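PDB 3BRS: periplasmic binding protein/LacI transcriptional regulator from Clostridium phytofermentans, which probably binds a sugar between its two alpha/beta lobes, as the solute-binding component of a bacterial sugar uptake system. Local coordinates for residues S172-Y178 against N198-G204; L70-A74 against D97-K101. Residue numbers count along the deposited sequence, not the author numbering.

In the fold
Interactions 1 and 2 sit in different lobes of a periplasmic binding protein fold, on opposite sides of the chain's centre, with centres 21 Å apart and nearest atoms about 9 Å apart. Both are buried, and each lies at or just past the C-terminal ends of parallel strands. Interaction 1 pairs the first turns of helices 174-187 and 199-211, which pack side by side on one face of the mixed sheet; aromatic rings, an alanine and a glycine do the packing, with no clear hydrogen bond across. Interaction 2 joins the exits of adjacent strands 68-71 and 92-96 in the other lobe, covers about half the area, and relies on a backbone hydrogen bond, a bridging water and small apolar contacts.

Interaction 1 of 2, residues S172-Y178 against N198-G204; sequences SNYDKAY and NQYSATG
Tyr174 lays one face of its ring over CD2 of Tyr200, an oblique aromatic pair with centroids 4.8 Å apart and planes at 46°; both side chains are m at chi1. Tyr174 CE2 lies 3.7 Å from Tyr200 CD2, while Thr203 CB meets the ring edge, 3.7 Å from Tyr174 CE1. Ser172, with left-handed backbone angles (56/44), puts its CB over the Tyr200 ring, 4.1 Å from the centroid, a CH-pi contact. Helices 174-178 and 199-204 cross at -49° with axes 7.4 Å apart. Each begins with an asparagine N-cap: Asn173 OD1 accepts from Lys176 N (3.0 Å), Asn198 OD1 from Ser201 N (3.2 Å). The backbones come closest at Tyr178 and Gly204, CA atoms 4.3 Å apart (Tyr174 and Tyr200, 5.0 Å). Gly204 CA lies 3.7 Å from Ala177 CB, so a CB here would clash; Ala177 CB is 3.4 Å from Tyr200 O. Tyr178 CA makes a 3.6 Å CA-H...O contact with Gly204 O. Such is the packing of successive helices in a Rossmann-like lobe, joined through strand 191-196. The helices meet through rings and backbone, while the hydroxyls of Ser172 and Tyr200 are satisfied across the cleft, hydrogen-bonded to Glu48 and Asp16 of the other lobe.

Interaction 2 of 2, residues L70-A74 against D97-K101; sequences LLAAA and DSGMK
Asp97 opens the loop that leaves strand 92-96 in the parallel sheet of this Rossmann-like lobe, beside the end of neighbouring strand 68-71. Loops at the C-terminal ends of such strands face the cleft between the lobes, where ligands bind in this family. The Asp97 backbone has positive phi (67/-55), and its CB touches Ala72 CB at 4.3 Å; the carboxylate has a long, weak ion pair with Lys13. Ser98 returns to an extended conformation (-142/113) and sets the register, its CA 5.1 Å from that of Ala72. Its carbonyl O accepts the one direct hydrogen bond between the segments, from Ala73 N at 3.0 Å with an N-H...O angle of 159°. The strand-type pairing that Leu71 makes with Ile94 and Ile96 is thus followed by one more backbone bond between the departing loops. Gly99 stays extended (-86/176), with its O 3.9 Å from Ala73 CB. Met100 (chi1 m, chi2 t, chi3 m) folds back over the first segment: its CG packs 3.7 Å from Ala73 CB, and its CE reaches Leu71 CD2 at 4.3 Å. Ala73, whose CB points toward the loop, gives the largest share of the buried area. Between the two exits sits one water, which donates to Ala73 O and to Gly99 O, both at 2.8 Å, and accepts from Ser98 OG at 2.9 Å.

Interaction 1 of 2, residues S172-Y178 against N198-G204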
ATOM      1  N   SER A 172       2.149   9.368  -2.968  1.00 25.35           N
ATOM      2  CA  SER A 172       3.249   8.419  -3.325  1.00 25.35           C
ATOM      3  C   SER A 172       4.290   9.044  -4.175  1.00 32.54           C
ATOM      4  O   SER A 172       4.803   8.460  -5.118  1.00 38.76           O
ATOM      5  CB  SER A 172       2.691   7.120  -3.961  1.00 23.76           C
ATOM      6  OG  SER A 172       1.682   6.571  -3.050  1.00 32.44           O
ATOM      7  N   ASN A 173       4.683  10.245  -3.807  1.00 33.22           N
ATOM      8  CA  ASN A 173       5.719  10.954  -4.556  1.00 30.31           C
ATOM      9  C   ASN A 173       6.783  11.382  -3.528  1.00 29.51           C
ATOM     10  O   ASN A 173       6.442  12.071  -2.518  1.00 30.53           O
ATOM     11  CB  ASN A 173       5.066  12.181  -5.242  1.00 26.80           C
ATOM     12  CG  ASN A 173       6.090  13.026  -5.965  1.00 41.93           C
ATOM     13  OD1 ASN A 173       6.738  13.872  -5.356  1.00 32.66           O
ATOM     14  ND2 ASN A 173       6.270  12.770  -7.267  1.00 35.84           N
ATOM     15  N   TYR A 174       8.017  10.942  -3.684  1.00 32.04           N
ATOM     16  CA  TYR A 174       9.033  11.262  -2.654  1.00 34.58           C
ATOM     17  C   TYR A 174       9.268  12.830  -2.448  1.00 36.78           C
ATOM     18  O   TYR A 174       9.414  13.372  -1.330  1.00 35.65           O
ATOM     19  CB  TYR A 174      10.392  10.652  -2.977  1.00 38.36           C
ATOM     20  CG  TYR A 174      10.541   9.166  -2.991  1.00 51.27           C
ATOM     21  CD1 TYR A 174      10.548   8.456  -1.816  1.00 36.47           C
ATOM     22  CD2 TYR A 174      10.743   8.460  -4.227  1.00 41.15           C
ATOM     23  CE1 TYR A 174      10.725   7.032  -1.836  1.00 51.47           C
ATOM     24  CE2 TYR A 174      10.893   7.082  -4.257  1.00 48.74           C
ATOM     25  CZ  TYR A 174      10.892   6.374  -3.047  1.00 46.08           C
ATOM     26  OH  TYR A 174      11.004   5.023  -3.087  1.00 50.30           O
ATOM     27  N   ASP A 175       9.252  13.604  -3.505  1.00 39.96           N
ATOM     28  CA  ASP A 175       9.496  15.033  -3.235  1.00 38.13           C
ATOM     29  C   ASP A 175       8.339  15.732  -2.583  1.00 33.30           C
ATOM     30  O   ASP A 175       8.602  16.711  -1.874  1.00 34.80           O
ATOM     31  CB  ASP A 175       9.840  15.796  -4.471  1.00 39.77           C
ATOM     32  CG  ASP A 175      11.072  15.288  -5.148  1.00 54.65           C
ATOM     33  OD1 ASP A 175      12.060  14.827  -4.513  1.00 39.19           O
ATOM     34  OD2 ASP A 175      11.028  15.394  -6.367  1.00 44.59           O
ATOM     35  N   LYS A 176       7.100  15.259  -2.772  1.00 29.04           N
ATOM     36  CA  LYS A 176       5.982  15.835  -2.051  1.00 32.48           C
ATOM     37  C   LYS A 176       5.976  15.470  -0.617  1.00 32.88           C
ATOM     38  O   LYS A 176       5.598  16.286   0.280  1.00 33.70           O
ATOM     39  CB  LYS A 176       4.600  15.486  -2.681  1.00 35.71           C
ATOM     40  CG  LYS A 176       4.161  16.456  -3.764  1.00 39.02           C
ATOM     41  CD  LYS A 176       2.889  15.975  -4.464  1.00 36.73           C
ATOM     42  CE  LYS A 176       1.671  16.541  -3.731  1.00 44.65           C
ATOM     43  NZ  LYS A 176       0.333  16.301  -4.410  1.00 47.90           N
ATOM     44  N   ALA A 177       6.336  14.213  -0.367  1.00 32.65           N
ATOM     45  CA  ALA A 177       6.525  13.746   1.044  1.00 29.66           C
ATOM     46  C   ALA A 177       7.481  14.664   1.755  1.00 26.57           C
ATOM     47  O   ALA A 177       7.265  15.065   2.903  1.00 27.55           O
ATOM     48  CB  ALA A 177       7.079  12.351   1.088  1.00 30.93           C
ATOM     49  N   TYR A 178       8.567  14.970   1.110  1.00 25.85           N
ATOM     50  CA  TYR A 178       9.621  15.848   1.725  1.00 28.60           C
ATOM     51  C   TYR A 178       9.140  17.260   2.001  1.00 30.28           C
ATOM     52  O   TYR A 178       9.237  17.779   3.146  1.00 30.52           O
ATOM     53  CB  TYR A 178      10.782  15.880   0.760  1.00 28.35           C
ATOM     54  CG  TYR A 178      11.970  16.726   1.157  1.00 29.14           C
ATOM     55  CD1 TYR A 178      12.057  18.066   0.801  1.00 29.62           C
ATOM     56  CD2 TYR A 178      13.042  16.152   1.837  1.00 25.55           C
ATOM     57  CE1 TYR A 178      13.202  18.828   1.149  1.00 32.83           C
ATOM     58  CE2 TYR A 178      14.148  16.886   2.197  1.00 28.13           C
ATOM     59  CZ  TYR A 178      14.262  18.197   1.847  1.00 30.25           C
ATOM     60  OH  TYR A 178      15.453  18.845   2.188  1.00 25.97           O
ATOM     61  N   ASN A 198       3.257   4.937   3.960  1.00 24.63           N
ATOM     62  CA  ASN A 198       3.856   4.008   3.006  1.00 28.97           C
ATOM     63  C   ASN A 198       5.325   4.320   2.770  1.00 27.32           C
ATOM     64  O   ASN A 198       5.824   5.262   3.327  1.00 29.73           O
ATOM     65  CB  ASN A 198       3.021   3.939   1.716  1.00 29.65           C
ATOM     66  CG  ASN A 198       3.328   5.059   0.747  1.00 26.49           C
ATOM     67  OD1 ASN A 198       3.671   6.196   1.132  1.00 27.55           O
ATOM     68  ND2 ASN A 198       3.193   4.747  -0.528  1.00 31.51           N
ATOM     69  N   GLN A 199       6.028   3.618   1.906  1.00 27.29           N
ATOM     70  CA  GLN A 199       7.468   3.905   1.804  1.00 28.99           C
ATOM     71  C   GLN A 199       7.826   5.309   1.284  1.00 30.19           C
ATOM     72  O   GLN A 199       8.667   5.988   1.873  1.00 29.88           O
ATOM     73  CB  GLN A 199       8.129   2.827   0.981  1.00 32.73           C
ATOM     74  CG  GLN A 199       9.606   2.891   0.827  1.00 45.14           C
ATOM     75  CD  GLN A 199      10.042   2.046  -0.368  1.00 48.42           C
ATOM     76  OE1 GLN A 199       9.321   1.120  -0.796  1.00 50.72           O
ATOM     77  NE2 GLN A 199      11.202   2.357  -0.920  1.00 49.85           N
ATOM     78  N   TYR A 200       7.180   5.753   0.179  1.00 31.53           N
ATOM     79  CA  TYR A 200       7.319   7.122  -0.337  1.00 28.62           C
ATOM     80  C   TYR A 200       7.218   8.173   0.700  1.00 28.14           C
ATOM     81  O   TYR A 200       8.001   9.130   0.701  1.00 29.45           O
ATOM     82  CB  TYR A 200       6.262   7.413  -1.449  1.00 28.82           C
ATOM     83  CG  TYR A 200       6.390   6.494  -2.649  1.00 37.99           C
ATOM     84  CD1 TYR A 200       5.642   5.324  -2.736  1.00 31.19           C
ATOM     85  CD2 TYR A 200       7.260   6.798  -3.670  1.00 33.24           C
ATOM     86  CE1 TYR A 200       5.692   4.453  -3.879  1.00 41.14           C
ATOM     87  CE2 TYR A 200       7.370   5.961  -4.809  1.00 46.52           C
ATOM     88  CZ  TYR A 200       6.552   4.805  -4.939  1.00 43.22           C
ATOM     89  OH  TYR A 200       6.668   3.988  -6.061  1.00 34.15           O
ATOM     90  N   SER A 201       6.186   8.061   1.519  1.00 27.43           N
ATOM     91  CA  SER A 201       5.829   9.004   2.567  1.00 26.96           C
ATOM     92  C   SER A 201       6.884   8.978   3.584  1.00 29.54           C
ATOM     93  O   SER A 201       7.335  10.016   4.007  1.00 30.64           O
ATOM     94  CB  SER A 201       4.549   8.517   3.302  1.00 26.81           C
ATOM     95  OG  SER A 201       3.312   8.809   2.656  1.00 47.12           O
ATOM     96  N   ALA A 202       7.242   7.783   4.079  1.00 28.43           N
ATOM     97  CA  ALA A 202       8.284   7.673   5.135  1.00 28.47           C
ATOM     98  C   ALA A 202       9.595   8.121   4.708  1.00 27.90           C
ATOM     99  O   ALA A 202      10.215   8.846   5.423  1.00 29.72           O
ATOM    100  CB  ALA A 202       8.407   6.248   5.677  1.00 28.29           C
ATOM    101  N   THR A 203      10.076   7.673   3.546  1.00 30.44           N
ATOM    102  CA  THR A 203      11.352   8.098   3.050  1.00 31.02           C
ATOM    103  C   THR A 203      11.446   9.619   2.895  1.00 32.76           C
ATOM    104  O   THR A 203      12.435  10.156   3.241  1.00 34.38           O
ATOM    105  CB  THR A 203      11.600   7.537   1.672  1.00 34.34           C
ATOM    106  OG1 THR A 203      11.415   6.123   1.699  1.00 39.64           O
ATOM    107  CG2 THR A 203      13.032   7.843   1.223  1.00 41.35           C
ATOM    108  N   GLY A 204      10.450  10.304   2.326  1.00 28.14           N
ATOM    109  CA  GLY A 204      10.544  11.714   2.194  1.00 25.39           C
ATOM    110  C   GLY A 204      10.568  12.423   3.513  1.00 25.55           C
ATOM    111  O   GLY A 204      11.346  13.372   3.645  1.00 25.62           O
TER

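Interaction 2 of 2, residues L70-A74 against D97-K101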
ATOM      1  N   LEU A  70      -4.905  -9.601 -12.454  1.00 30.21           N
ATOM      2  CA  LEU A  70      -4.664  -9.277 -11.033  1.00 30.11           C
ATOM      3  C   LEU A  70      -4.558  -7.759 -10.905  1.00 30.20           C
ATOM      4  O   LEU A  70      -3.794  -7.162 -11.648  1.00 31.28           O
ATOM      5  CB  LEU A  70      -3.346  -9.888 -10.505  1.00 28.68           C
ATOM      6  CG  LEU A  70      -3.245 -11.394 -10.654  1.00 29.78           C
ATOM      7  CD1 LEU A  70      -2.860 -11.767 -12.069  1.00 29.57           C
ATOM      8  CD2 LEU A  70      -2.176 -11.752  -9.725  1.00 36.99           C
ATOM      9  N   LEU A  71      -5.225  -7.126  -9.931  1.00 25.16           N
ATOM     10  CA  LEU A  71      -5.371  -5.720 -10.072  1.00 23.36           C
ATOM     11  C   LEU A  71      -5.169  -5.121  -8.741  1.00 26.67           C
ATOM     12  O   LEU A  71      -5.818  -5.577  -7.794  1.00 29.13           O
ATOM     13  CB  LEU A  71      -6.781  -5.389 -10.614  1.00 22.88           C
ATOM     14  CG  LEU A  71      -7.198  -3.927 -10.562  1.00 30.98           C
ATOM     15  CD1 LEU A  71      -6.267  -3.009 -11.423  1.00 29.04           C
ATOM     16  CD2 LEU A  71      -8.682  -3.832 -10.996  1.00 25.35           C
ATOM     17  N   ALA A  72      -4.288  -4.109  -8.657  1.00 26.30           N
ATOM     18  CA  ALA A  72      -4.169  -3.295  -7.407  1.00 27.49           C
ATOM     19  C   ALA A  72      -4.898  -2.011  -7.770  1.00 30.06           C
ATOM     20  O   ALA A  72      -4.495  -1.316  -8.695  1.00 33.08           O
ATOM     21  CB  ALA A  72      -2.724  -3.085  -6.988  1.00 19.81           C
ATOM     22  N   ALA A  73      -6.079  -1.796  -7.151  1.00 29.00           N
ATOM     23  CA  ALA A  73      -7.010  -0.767  -7.658  1.00 25.95           C
ATOM     24  C   ALA A  73      -6.461   0.583  -7.261  1.00 25.78           C
ATOM     25  O   ALA A  73      -6.333   0.936  -6.059  1.00 26.09           O
ATOM     26  CB  ALA A  73      -8.369  -0.982  -7.049  1.00 26.83           C
ATOM     27  N   ALA A  74      -6.256   1.446  -8.231  1.00 26.94           N
ATOM     28  CA  ALA A  74      -5.753   2.803  -7.877  1.00 28.28           C
ATOM     29  C   ALA A  74      -6.730   3.608  -7.000  1.00 31.56           C
ATOM     30  O   ALA A  74      -6.333   4.421  -6.193  1.00 34.74           O
ATOM     31  CB  ALA A  74      -5.338   3.597  -9.129  1.00 27.43           C
ATOM     32  N   ASP A  97      -3.239  -6.285  -2.923  1.00 35.96           N
ATOM     33  CA  ASP A  97      -2.909  -5.030  -2.206  1.00 32.49           C
ATOM     34  C   ASP A  97      -4.070  -4.097  -1.889  1.00 30.34           C
ATOM     35  O   ASP A  97      -4.265  -3.832  -0.734  1.00 27.16           O
ATOM     36  CB  ASP A  97      -1.820  -4.293  -2.973  1.00 34.84           C
ATOM     37  CG  ASP A  97      -1.453  -2.950  -2.342  1.00 56.69           C
ATOM     38  OD1 ASP A  97      -1.141  -2.929  -1.159  1.00 41.05           O
ATOM     39  OD2 ASP A  97      -1.472  -1.916  -3.004  1.00 42.83           O
ATOM     40  N   SER A  98      -4.897  -3.655  -2.864  1.00 30.13           N
ATOM     41  CA  SER A  98      -5.736  -2.462  -2.631  1.00 30.77           C
ATOM     42  C   SER A  98      -7.054  -2.659  -3.265  1.00 32.49           C
ATOM     43  O   SER A  98      -7.097  -2.788  -4.482  1.00 32.47           O
ATOM     44  CB  SER A  98      -5.124  -1.204  -3.198  1.00 31.07           C
ATOM     45  OG  SER A  98      -5.693  -0.075  -2.522  1.00 31.07           O
ATOM     46  N   GLY A  99      -8.111  -2.761  -2.446  1.00 27.48           N
ATOM     47  CA  GLY A  99      -9.442  -3.133  -2.974  1.00 27.64           C
ATOM     48  C   GLY A  99     -10.296  -1.986  -3.512  1.00 28.35           C
ATOM     49  O   GLY A  99      -9.909  -0.771  -3.475  1.00 25.79           O
ATOM     50  N   MET A 100     -11.448  -2.381  -4.049  1.00 28.90           N
ATOM     51  CA  MET A 100     -12.579  -1.489  -4.379  1.00 30.57           C
ATOM     52  C   MET A 100     -13.766  -1.575  -3.318  1.00 35.73           C
ATOM     53  O   MET A 100     -13.919  -2.542  -2.601  1.00 34.42           O
ATOM     54  CB  MET A 100     -13.092  -1.828  -5.746  1.00 31.56           C
ATOM     55  CG  MET A 100     -11.972  -1.628  -6.852  1.00 25.68           C
ATOM     56  SD  MET A 100     -12.393  -2.156  -8.535  1.00 26.25           S
ATOM     57  CE  MET A 100     -11.909  -3.811  -8.212  1.00 32.93           C
ATOM     58  N   LYS A 101     -14.585  -0.519  -3.295  1.00 39.29           N
ATOM     59  CA  LYS A 101     -15.793  -0.396  -2.540  1.00 39.48           C
ATOM     60  C   LYS A 101     -16.778  -1.358  -3.114  1.00 38.36           C
ATOM     61  O   LYS A 101     -17.660  -1.811  -2.387  1.00 34.32           O
ATOM     62  CB  LYS A 101     -16.384   1.019  -2.732  1.00 40.31           C
ATOM     63  CG  LYS A 101     -17.516   1.393  -1.736  1.00 48.78           C
ATOM     64  CD  LYS A 101     -18.268   2.638  -2.239  1.00 43.14           C
ATOM     65  CE  LYS A 101     -18.375   2.650  -3.793  1.00 55.15           C
ATOM     66  NZ  LYS A 101     -19.129   3.868  -4.325  1.00 59.38           N
TER
HETATM   67  O   HOH W   1      -7.928   1.221  -3.810  1.00 32.68           O